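Local coordinates for viral structural protein 4 (Bombyx mori cytoplasmic polyhedrosis virus, PDB 6TZ0) that binds GTP and is the viral partner of the RNA-dependent RNA polymerase, where it probably acts as a nucleotide-hydrolysing cofactor in transcription, at residues Ala385-Pro399 with Gln459-Tyr472. Residues are numbered along the deposited sequence; the frame is centred on the assembly and turned at random.
Sequences AYGRWLAKNKDVEEP and QLENADTHSERNFY
Tyr386 and Phe471 meet where helix 385-393 passes across the start of the helix that begins at Glu468, the segment axes 10.9 Å apart and 105° between their directions. Farther along, the loop after the first helix bends round His466, which sits in the type I turn Asp464-Ser467 just ahead of the second helix.

Tyr386 carries the largest share. With CG anti to the backbone N (chi1 177°), its ring reaches across to the other segment, and Glu468 CB lies 3.7 Å from the ring centroid, almost straight over one face. The Glu468 carboxylate runs on nearly parallel to that ring. At the ring's edge the phenol OH donates to His466 O (length doubtful) and comes 2.8 Å from Gln459 OE1. Phe471 lies against both Tyr386 and Trp389. Its CG is 3.5 Å from Tyr386 CD1, while its CE1 comes equally close to Trp389 CG, over one face of the indole, and both ring pairs are oblique.

The His466 ring sits inside the bend of residues 394-399. NE2 donates a hydrogen bond to Val396 O at 2.8 Å, the oxygen lying in the imidazole plane although the bond is bent at hydrogen (136°). Asn393 O stands 3.1 Å from the same NE2, and Leu390 CD1 backs the histidine CB.

Val406 of helix 403-408 touches both Trp389 and Phe471, Trp389 NE1 bonds Ser400 O, and Gln97 of the polymerase chain packs on Arg469 and Asn470. The aromatic cluster of Tyr386, Trp389 and Phe471 joins two helices of a P-loop-type GTP-binding domain: helix 385-393 follows strand 378-381, helix 468-476 precedes neighbouring strand 484-489 of the parallel sheet, and the side chain of Ala385 lies about 9 Å from that of Thr360 in the GTP site.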
ATOM      1  N   ALA B 385      16.130  31.602 -15.763  1.00 36.94           N
ATOM      2  CA  ALA B 385      16.356  32.423 -14.579  1.00 36.94           C
ATOM      3  C   ALA B 385      17.562  31.944 -13.783  1.00 36.94           C
ATOM      4  O   ALA B 385      18.436  32.741 -13.424  1.00 36.94           O
ATOM      5  CB  ALA B 385      15.105  32.435 -13.704  1.00 36.94           C
ATOM      6  N   TYR B 386      17.620  30.642 -13.504  1.00 36.34           N
ATOM      7  CA  TYR B 386      18.748  30.070 -12.782  1.00 36.34           C
ATOM      8  C   TYR B 386      20.036  30.155 -13.584  1.00 36.34           C
ATOM      9  O   TYR B 386      21.106  30.347 -13.002  1.00 36.34           O
ATOM     10  CB  TYR B 386      18.454  28.620 -12.416  1.00 36.34           C
ATOM     11  CG  TYR B 386      19.597  27.922 -11.730  1.00 36.34           C
ATOM     12  CD1 TYR B 386      19.944  28.242 -10.435  1.00 36.34           C
ATOM     13  CD2 TYR B 386      20.325  26.935 -12.379  1.00 36.34           C
ATOM     14  CE1 TYR B 386      20.987  27.612  -9.801  1.00 36.34           C
ATOM     15  CE2 TYR B 386      21.371  26.296 -11.752  1.00 36.34           C
ATOM     16  CZ  TYR B 386      21.694  26.636 -10.463  1.00 36.34           C
ATOM     17  OH  TYR B 386      22.732  26.001  -9.834  1.00 36.34           O
ATOM     18  N   GLY B 387      19.949  30.044 -14.911  1.00 38.59           N
ATOM     19  CA  GLY B 387      21.143  30.156 -15.730  1.00 38.59           C
ATOM     20  C   GLY B 387      21.724  31.556 -15.733  1.00 38.59           C
ATOM     21  O   GLY B 387      22.934  31.733 -15.571  1.00 38.59           O
ATOM     22  N   ARG B 388      20.870  32.568 -15.886  1.00 40.80           N
ATOM     23  CA  ARG B 388      21.346  33.943 -15.855  1.00 40.80           C
ATOM     24  C   ARG B 388      21.722  34.392 -14.451  1.00 40.80           C
ATOM     25  O   ARG B 388      22.476  35.355 -14.304  1.00 40.80           O
ATOM     26  CB  ARG B 388      20.296  34.883 -16.442  1.00 40.80           C
ATOM     27  CG  ARG B 388      20.011  34.656 -17.917  1.00 40.80           C
ATOM     28  CD  ARG B 388      19.091  35.726 -18.453  1.00 40.80           C
ATOM     29  NE  ARG B 388      18.716  35.554 -19.849  1.00 40.80           N
ATOM     30  CZ  ARG B 388      17.519  35.151 -20.251  1.00 40.80           C
ATOM     31  NH1 ARG B 388      16.564  34.922 -19.365  1.00 40.80           N
ATOM     32  NH2 ARG B 388      17.263  35.027 -21.542  1.00 40.80           N
ATOM     33  N   TRP B 389      21.214  33.719 -13.420  1.00 38.74           N
ATOM     34  CA  TRP B 389      21.687  33.967 -12.063  1.00 38.74           C
ATOM     35  C   TRP B 389      23.076  33.382 -11.850  1.00 38.74           C
ATOM     36  O   TRP B 389      23.981  34.057 -11.347  1.00 38.74           O
ATOM     37  CB  TRP B 389      20.709  33.359 -11.068  1.00 38.74           C
ATOM     38  CG  TRP B 389      21.103  33.523  -9.648  1.00 38.74           C
ATOM     39  CD1 TRP B 389      21.000  34.645  -8.891  1.00 38.74           C
ATOM     40  CD2 TRP B 389      21.725  32.537  -8.822  1.00 38.74           C
ATOM     41  NE1 TRP B 389      21.479  34.409  -7.629  1.00 38.74           N
ATOM     42  CE2 TRP B 389      21.939  33.122  -7.566  1.00 38.74           C
ATOM     43  CE3 TRP B 389      22.107  31.209  -9.021  1.00 38.74           C
ATOM     44  CZ2 TRP B 389      22.514  32.427  -6.513  1.00 38.74           C
ATOM     45  CZ3 TRP B 389      22.676  30.522  -7.976  1.00 38.74           C
ATOM     46  CH2 TRP B 389      22.877  31.130  -6.738  1.00 38.74           C
ATOM     47  N   LEU B 390      23.257  32.114 -12.225  1.00 38.56           N
ATOM     48  CA  LEU B 390      24.499  31.400 -11.984  1.00 38.56           C
ATOM     49  C   LEU B 390      25.624  31.886 -12.883  1.00 38.56           C
ATOM     50  O   LEU B 390      26.794  31.708 -12.538  1.00 38.56           O
ATOM     51  CB  LEU B 390      24.254  29.902 -12.169  1.00 38.56           C
ATOM     52  CG  LEU B 390      25.323  28.867 -11.835  1.00 38.56           C
ATOM     53  CD1 LEU B 390      25.675  28.941 -10.375  1.00 38.56           C
ATOM     54  CD2 LEU B 390      24.805  27.497 -12.175  1.00 38.56           C
ATOM     55  N   ALA B 391      25.305  32.525 -14.010  1.00 40.94           N
ATOM     56  CA  ALA B 391      26.360  33.121 -14.818  1.00 40.94           C
ATOM     57  C   ALA B 391      26.981  34.344 -14.157  1.00 40.94           C
ATOM     58  O   ALA B 391      28.090  34.738 -14.529  1.00 40.94           O
ATOM     59  CB  ALA B 391      25.821  33.496 -16.193  1.00 40.94           C
ATOM     60  N   LYS B 392      26.296  34.951 -13.192  1.00 42.39           N
ATOM     61  CA  LYS B 392      26.841  36.045 -12.402  1.00 42.39           C
ATOM     62  C   LYS B 392      27.374  35.597 -11.050  1.00 42.39           C
ATOM     63  O   LYS B 392      28.441  36.049 -10.632  1.00 42.39           O
ATOM     64  CB  LYS B 392      25.775  37.119 -12.177  1.00 42.39           C
ATOM     65  CG  LYS B 392      25.283  37.790 -13.433  1.00 42.39           C
ATOM     66  CD  LYS B 392      26.367  38.648 -14.041  1.00 42.39           C
ATOM     67  CE  LYS B 392      25.896  39.317 -15.314  1.00 42.39           C
ATOM     68  NZ  LYS B 392      24.849  40.336 -15.049  1.00 42.39           N
ATOM     69  N   ASN B 393      26.668  34.702 -10.362  1.00 43.48           N
ATOM     70  CA  ASN B 393      26.884  34.471  -8.940  1.00 43.48           C
ATOM     71  C   ASN B 393      27.526  33.124  -8.623  1.00 43.48           C
ATOM     72  O   ASN B 393      27.402  32.642  -7.498  1.00 43.48           O
ATOM     73  CB  ASN B 393      25.564  34.592  -8.184  1.00 43.48           C
ATOM     74  CG  ASN B 393      25.084  36.013  -8.083  1.00 43.48           C
ATOM     75  OD1 ASN B 393      25.860  36.921  -7.796  1.00 43.48           O
ATOM     76  ND2 ASN B 393      23.803  36.222  -8.332  1.00 43.48           N
ATOM     77  N   LYS B 394      28.233  32.512  -9.570  1.00 44.77           N
ATOM     78  CA  LYS B 394      28.825  31.205  -9.291  1.00 44.77           C
ATOM     79  C   LYS B 394      30.120  31.292  -8.500  1.00 44.77           C
ATOM     80  O   LYS B 394      30.662  30.251  -8.122  1.00 44.77           O
ATOM     81  CB  LYS B 394      29.084  30.430 -10.581  1.00 44.77           C
ATOM     82  CG  LYS B 394      30.123  31.045 -11.494  1.00 44.77           C
ATOM     83  CD  LYS B 394      30.314  30.194 -12.734  1.00 44.77           C
ATOM     84  CE  LYS B 394      31.369  30.775 -13.657  1.00 44.77           C
ATOM     85  NZ  LYS B 394      30.931  32.058 -14.255  1.00 44.77           N
ATOM     86  N   ASP B 395      30.624  32.494  -8.238  1.00 49.86           N
ATOM     87  CA  ASP B 395      31.830  32.669  -7.450  1.00 49.86           C
ATOM     88  C   ASP B 395      31.593  33.323  -6.101  1.00 49.86           C
ATOM     89  O   ASP B 395      32.435  33.173  -5.210  1.00 49.86           O
ATOM     90  CB  ASP B 395      32.858  33.499  -8.229  1.00 49.86           C
ATOM     91  CG  ASP B 395      33.372  32.775  -9.449  1.00 49.86           C
ATOM     92  OD1 ASP B 395      33.390  31.528  -9.427  1.00 49.86           O
ATOM     93  OD2 ASP B 395      33.752  33.448 -10.429  1.00 49.86           O
ATOM     94  N   VAL B 396      30.484  34.039  -5.924  1.00 47.49           N
ATOM     95  CA  VAL B 396      30.169  34.642  -4.638  1.00 47.49           C
ATOM     96  C   VAL B 396      29.777  33.545  -3.658  1.00 47.49           C
ATOM     97  O   VAL B 396      28.956  32.675  -3.977  1.00 47.49           O
ATOM     98  CB  VAL B 396      29.054  35.684  -4.803  1.00 47.49           C
ATOM     99  CG1 VAL B 396      28.694  36.309  -3.468  1.00 47.49           C
ATOM    100  CG2 VAL B 396      29.474  36.745  -5.804  1.00 47.49           C
ATOM    101  N   GLU B 397      30.382  33.567  -2.466  1.00 51.90           N
ATOM    102  CA  GLU B 397      30.126  32.526  -1.475  1.00 51.90           C
ATOM    103  C   GLU B 397      28.718  32.630  -0.904  1.00 51.90           C
ATOM    104  O   GLU B 397      28.037  31.614  -0.731  1.00 51.90           O
ATOM    105  CB  GLU B 397      31.154  32.608  -0.352  1.00 51.90           C
ATOM    106  CG  GLU B 397      31.014  31.509   0.681  1.00 51.90           C
ATOM    107  CD  GLU B 397      31.957  31.687   1.846  1.00 51.90           C
ATOM    108  OE1 GLU B 397      32.692  32.697   1.864  1.00 51.90           O
ATOM    109  OE2 GLU B 397      31.960  30.823   2.748  1.00 51.90           O
ATOM    110  N   GLU B 398      28.262  33.846  -0.600  1.00 50.83           N
ATOM    111  CA  GLU B 398      26.890  34.089  -0.158  1.00 50.83           C
ATOM    112  C   GLU B 398      26.225  35.044  -1.137  1.00 50.83           C
ATOM    113  O   GLU B 398      26.228  36.266  -0.923  1.00 50.83           O
ATOM    114  CB  GLU B 398      26.846  34.642   1.263  1.00 50.83           C
ATOM    115  CG  GLU B 398      27.284  33.649   2.318  1.00 50.83           C
ATOM    116  CD  GLU B 398      27.156  34.198   3.722  1.00 50.83           C
ATOM    117  OE1 GLU B 398      26.831  35.396   3.867  1.00 50.83           O
ATOM    118  OE2 GLU B 398      27.378  33.431   4.680  1.00 50.83           O
ATOM    119  N   PRO B 399      25.649  34.540  -2.222  1.00 45.33           N
ATOM    120  CA  PRO B 399      24.996  35.419  -3.190  1.00 45.33           C
ATOM    121  C   PRO B 399      23.576  35.748  -2.754  1.00 45.33           C
ATOM    122  O   PRO B 399      23.003  35.118  -1.867  1.00 45.33           O
ATOM    123  CB  PRO B 399      25.003  34.585  -4.472  1.00 45.33           C
ATOM    124  CG  PRO B 399      24.946  33.200  -3.985  1.00 45.33           C
ATOM    125  CD  PRO B 399      25.709  33.152  -2.703  1.00 45.33           C
ATOM    126  N   GLN B 459      24.091  20.314 -11.374  1.00 37.53           N
ATOM    127  CA  GLN B 459      23.321  21.393 -10.785  1.00 37.53           C
ATOM    128  C   GLN B 459      21.985  20.927 -10.237  1.00 37.53           C
ATOM    129  O   GLN B 459      21.233  21.744  -9.700  1.00 37.53           O
ATOM    130  CB  GLN B 459      23.103  22.487 -11.825  1.00 37.53           C
ATOM    131  CG  GLN B 459      24.393  22.980 -12.423  1.00 37.53           C
ATOM    132  CD  GLN B 459      25.292  23.610 -11.398  1.00 37.53           C
ATOM    133  OE1 GLN B 459      24.840  24.359 -10.536  1.00 37.53           O
ATOM    134  NE2 GLN B 459      26.574  23.289 -11.463  1.00 37.53           N
ATOM    135  N   LEU B 460      21.670  19.641 -10.357  1.00 36.69           N
ATOM    136  CA  LEU B 460      20.421  19.086  -9.866  1.00 36.69           C
ATOM    137  C   LEU B 460      20.640  17.965  -8.867  1.00 36.69           C
ATOM    138  O   LEU B 460      19.665  17.429  -8.335  1.00 36.69           O
ATOM    139  CB  LEU B 460      19.567  18.555 -11.028  1.00 36.69           C
ATOM    140  CG  LEU B 460      18.751  19.488 -11.927  1.00 36.69           C
ATOM    141  CD1 LEU B 460      19.609  20.246 -12.916  1.00 36.69           C
ATOM    142  CD2 LEU B 460      17.710  18.687 -12.666  1.00 36.69           C
ATOM    143  N   GLU B 461      21.888  17.606  -8.589  1.00 40.61           N
ATOM    144  CA  GLU B 461      22.204  16.372  -7.890  1.00 40.61           C
ATOM    145  C   GLU B 461      22.162  16.527  -6.378  1.00 40.61           C
ATOM    146  O   GLU B 461      21.872  15.558  -5.667  1.00 40.61           O
ATOM    147  CB  GLU B 461      23.588  15.893  -8.333  1.00 40.61           C
ATOM    148  CG  GLU B 461      23.959  14.495  -7.917  1.00 40.61           C
ATOM    149  CD  GLU B 461      25.320  14.092  -8.434  1.00 40.61           C
ATOM    150  OE1 GLU B 461      25.988  14.939  -9.065  1.00 40.61           O
ATOM    151  OE2 GLU B 461      25.718  12.927  -8.219  1.00 40.61           O
ATOM    152  N   ASN B 462      22.428  17.728  -5.875  1.00 41.03           N
ATOM    153  CA  ASN B 462      22.540  17.959  -4.442  1.00 41.03           C
ATOM    154  C   ASN B 462      21.830  19.234  -4.013  1.00 41.03           C
ATOM    155  O   ASN B 462      21.109  19.845  -4.805  1.00 41.03           O
ATOM    156  CB  ASN B 462      24.018  17.991  -4.045  1.00 41.03           C
ATOM    157  CG  ASN B 462      24.840  18.950  -4.896  1.00 41.03           C
ATOM    158  OD1 ASN B 462      24.313  19.698  -5.713  1.00 41.03           O
ATOM    159  ND2 ASN B 462      26.148  18.906  -4.715  1.00 41.03           N
ATOM    160  N   ALA B 463      22.023  19.642  -2.761  1.00 42.42           N
ATOM    161  CA  ALA B 463      21.518  20.921  -2.262  1.00 42.42           C
ATOM    162  C   ALA B 463      22.702  21.685  -1.683  1.00 42.42           C
ATOM    163  O   ALA B 463      22.939  21.685  -0.476  1.00 42.42           O
ATOM    164  CB  ALA B 463      20.421  20.716  -1.236  1.00 42.42           C
ATOM    165  N   ASP B 464      23.441  22.351  -2.557  1.00 43.26           N
ATOM    166  CA  ASP B 464      24.488  23.271  -2.162  1.00 43.26           C
ATOM    167  C   ASP B 464      23.935  24.683  -2.272  1.00 43.26           C
ATOM    168  O   ASP B 464      22.778  24.884  -2.628  1.00 43.26           O
ATOM    169  CB  ASP B 464      25.730  23.065  -3.025  1.00 43.26           C
ATOM    170  CG  ASP B 464      26.402  21.737  -2.761  1.00 43.26           C
ATOM    171  OD1 ASP B 464      26.283  21.221  -1.631  1.00 43.26           O
ATOM    172  OD2 ASP B 464      27.062  21.208  -3.678  1.00 43.26           O
ATOM    173  N   THR B 465      24.764  25.677  -1.960  1.00 42.02           N
ATOM    174  CA  THR B 465      24.267  27.047  -1.993  1.00 42.02           C
ATOM    175  C   THR B 465      24.067  27.567  -3.411  1.00 42.02           C
ATOM    176  O   THR B 465      23.245  28.464  -3.614  1.00 42.02           O
ATOM    177  CB  THR B 465      25.194  27.973  -1.205  1.00 42.02           C
ATOM    178  OG1 THR B 465      24.711  29.318  -1.290  1.00 42.02           O
ATOM    179  CG2 THR B 465      26.614  27.901  -1.718  1.00 42.02           C
ATOM    180  N   HIS B 466      24.761  27.010  -4.397  1.00 40.56           N
ATOM    181  CA  HIS B 466      24.561  27.395  -5.785  1.00 40.56           C
ATOM    182  C   HIS B 466      23.737  26.376  -6.544  1.00 40.56           C
ATOM    183  O   HIS B 466      23.639  26.460  -7.770  1.00 40.56           O
ATOM    184  CB  HIS B 466      25.904  27.597  -6.478  1.00 40.56           C
ATOM    185  CG  HIS B 466      26.723  28.690  -5.877  1.00 40.56           C
ATOM    186  ND1 HIS B 466      27.653  28.463  -4.889  1.00 40.56           N
ATOM    187  CD2 HIS B 466      26.723  30.023  -6.094  1.00 40.56           C
ATOM    188  CE1 HIS B 466      28.211  29.607  -4.541  1.00 40.56           C
ATOM    189  NE2 HIS B 466      27.664  30.570  -5.258  1.00 40.56           N
ATOM    190  N   SER B 467      23.156  25.411  -5.839  1.00 38.77           N
ATOM    191  CA  SER B 467      22.322  24.402  -6.458  1.00 38.77           C
ATOM    192  C   SER B 467      21.026  25.018  -6.961  1.00 38.77           C
ATOM    193  O   SER B 467      20.602  26.089  -6.523  1.00 38.77           O
ATOM    194  CB  SER B 467      22.008  23.287  -5.468  1.00 38.77           C
ATOM    195  OG  SER B 467      21.201  22.297  -6.070  1.00 38.77           O
ATOM    196  N   GLU B 468      20.394  24.326  -7.900  1.00 36.13           N
ATOM    197  CA  GLU B 468      19.164  24.841  -8.478  1.00 36.13           C
ATOM    198  C   GLU B 468      17.981  24.609  -7.551  1.00 36.13           C
ATOM    199  O   GLU B 468      17.072  25.447  -7.486  1.00 36.13           O
ATOM    200  CB  GLU B 468      18.947  24.201  -9.847  1.00 36.13           C
ATOM    201  CG  GLU B 468      17.843  24.819 -10.668  1.00 36.13           C
ATOM    202  CD  GLU B 468      17.745  24.213 -12.053  1.00 36.13           C
ATOM    203  OE1 GLU B 468      18.577  23.348 -12.381  1.00 36.13           O
ATOM    204  OE2 GLU B 468      16.831  24.597 -12.811  1.00 36.13           O
ATOM    205  N   ARG B 469      18.010  23.500  -6.809  1.00 34.33           N
ATOM    206  CA  ARG B 469      16.985  23.210  -5.815  1.00 34.33           C
ATOM    207  C   ARG B 469      16.991  24.255  -4.705  1.00 34.33           C
ATOM    208  O   ARG B 469      15.934  24.772  -4.321  1.00 34.33           O
ATOM    209  CB  ARG B 469      17.209  21.792  -5.283  1.00 34.33           C
ATOM    210  CG  ARG B 469      16.187  21.223  -4.310  1.00 34.33           C
ATOM    211  CD  ARG B 469      16.739  21.278  -2.920  1.00 34.33           C
ATOM    212  NE  ARG B 469      15.881  20.711  -1.885  1.00 34.33           N
ATOM    213  CZ  ARG B 469      15.963  19.463  -1.440  1.00 34.33           C
ATOM    214  NH1 ARG B 469      16.865  18.638  -1.944  1.00 34.33           N
ATOM    215  NH2 ARG B 469      15.153  19.045  -0.478  1.00 34.33           N
ATOM    216  N   ASN B 470      18.181  24.636  -4.236  1.00 36.35           N
ATOM    217  CA  ASN B 470      18.284  25.705  -3.252  1.00 36.35           C
ATOM    218  C   ASN B 470      17.933  27.061  -3.845  1.00 36.35           C
ATOM    219  O   ASN B 470      17.437  27.929  -3.126  1.00 36.35           O
ATOM    220  CB  ASN B 470      19.692  25.775  -2.684  1.00 36.35           C
ATOM    221  CG  ASN B 470      19.772  26.613  -1.432  1.00 36.35           C
ATOM    222  OD1 ASN B 470      18.763  26.920  -0.812  1.00 36.35           O
ATOM    223  ND2 ASN B 470      20.970  27.048  -1.096  1.00 36.35           N
ATOM    224  N   PHE B 471      18.214  27.270  -5.133  1.00 34.69           N
ATOM    225  CA  PHE B 471      17.845  28.517  -5.796  1.00 34.69           C
ATOM    226  C   PHE B 471      16.340  28.727  -5.780  1.00 34.69           C
ATOM    227  O   PHE B 471      15.854  29.781  -5.353  1.00 34.69           O
ATOM    228  CB  PHE B 471      18.366  28.519  -7.226  1.00 34.69           C
ATOM    229  CG  PHE B 471      17.945  29.714  -8.025  1.00 34.69           C
ATOM    230  CD1 PHE B 471      18.535  30.941  -7.823  1.00 34.69           C
ATOM    231  CD2 PHE B 471      16.963  29.601  -8.996  1.00 34.69           C
ATOM    232  CE1 PHE B 471      18.154  32.033  -8.563  1.00 34.69           C
ATOM    233  CE2 PHE B 471      16.577  30.690  -9.736  1.00 34.69           C
ATOM    234  CZ  PHE B 471      17.178  31.904  -9.524  1.00 34.69           C
ATOM    235  N   TYR B 472      15.581  27.723  -6.207  1.00 34.64           N
ATOM    236  CA  TYR B 472      14.134  27.878  -6.178  1.00 34.64           C
ATOM    237  C   TYR B 472      13.570  27.814  -4.765  1.00 34.64           C
ATOM    238  O   TYR B 472      12.505  28.386  -4.519  1.00 34.64           O
ATOM    239  CB  TYR B 472      13.484  26.848  -7.100  1.00 34.64           C
ATOM    240  CG  TYR B 472      13.702  27.193  -8.550  1.00 34.64           C
ATOM    241  CD1 TYR B 472      12.905  28.131  -9.181  1.00 34.64           C
ATOM    242  CD2 TYR B 472      14.735  26.621  -9.276  1.00 34.64           C
ATOM    243  CE1 TYR B 472      13.114  28.471 -10.502  1.00 34.64           C
ATOM    244  CE2 TYR B 472      14.954  26.962 -10.601  1.00 34.64           C
ATOM    245  CZ  TYR B 472      14.133  27.880 -11.207  1.00 34.64           C
ATOM    246  OH  TYR B 472      14.336  28.226 -12.516  1.00 34.64           O
TER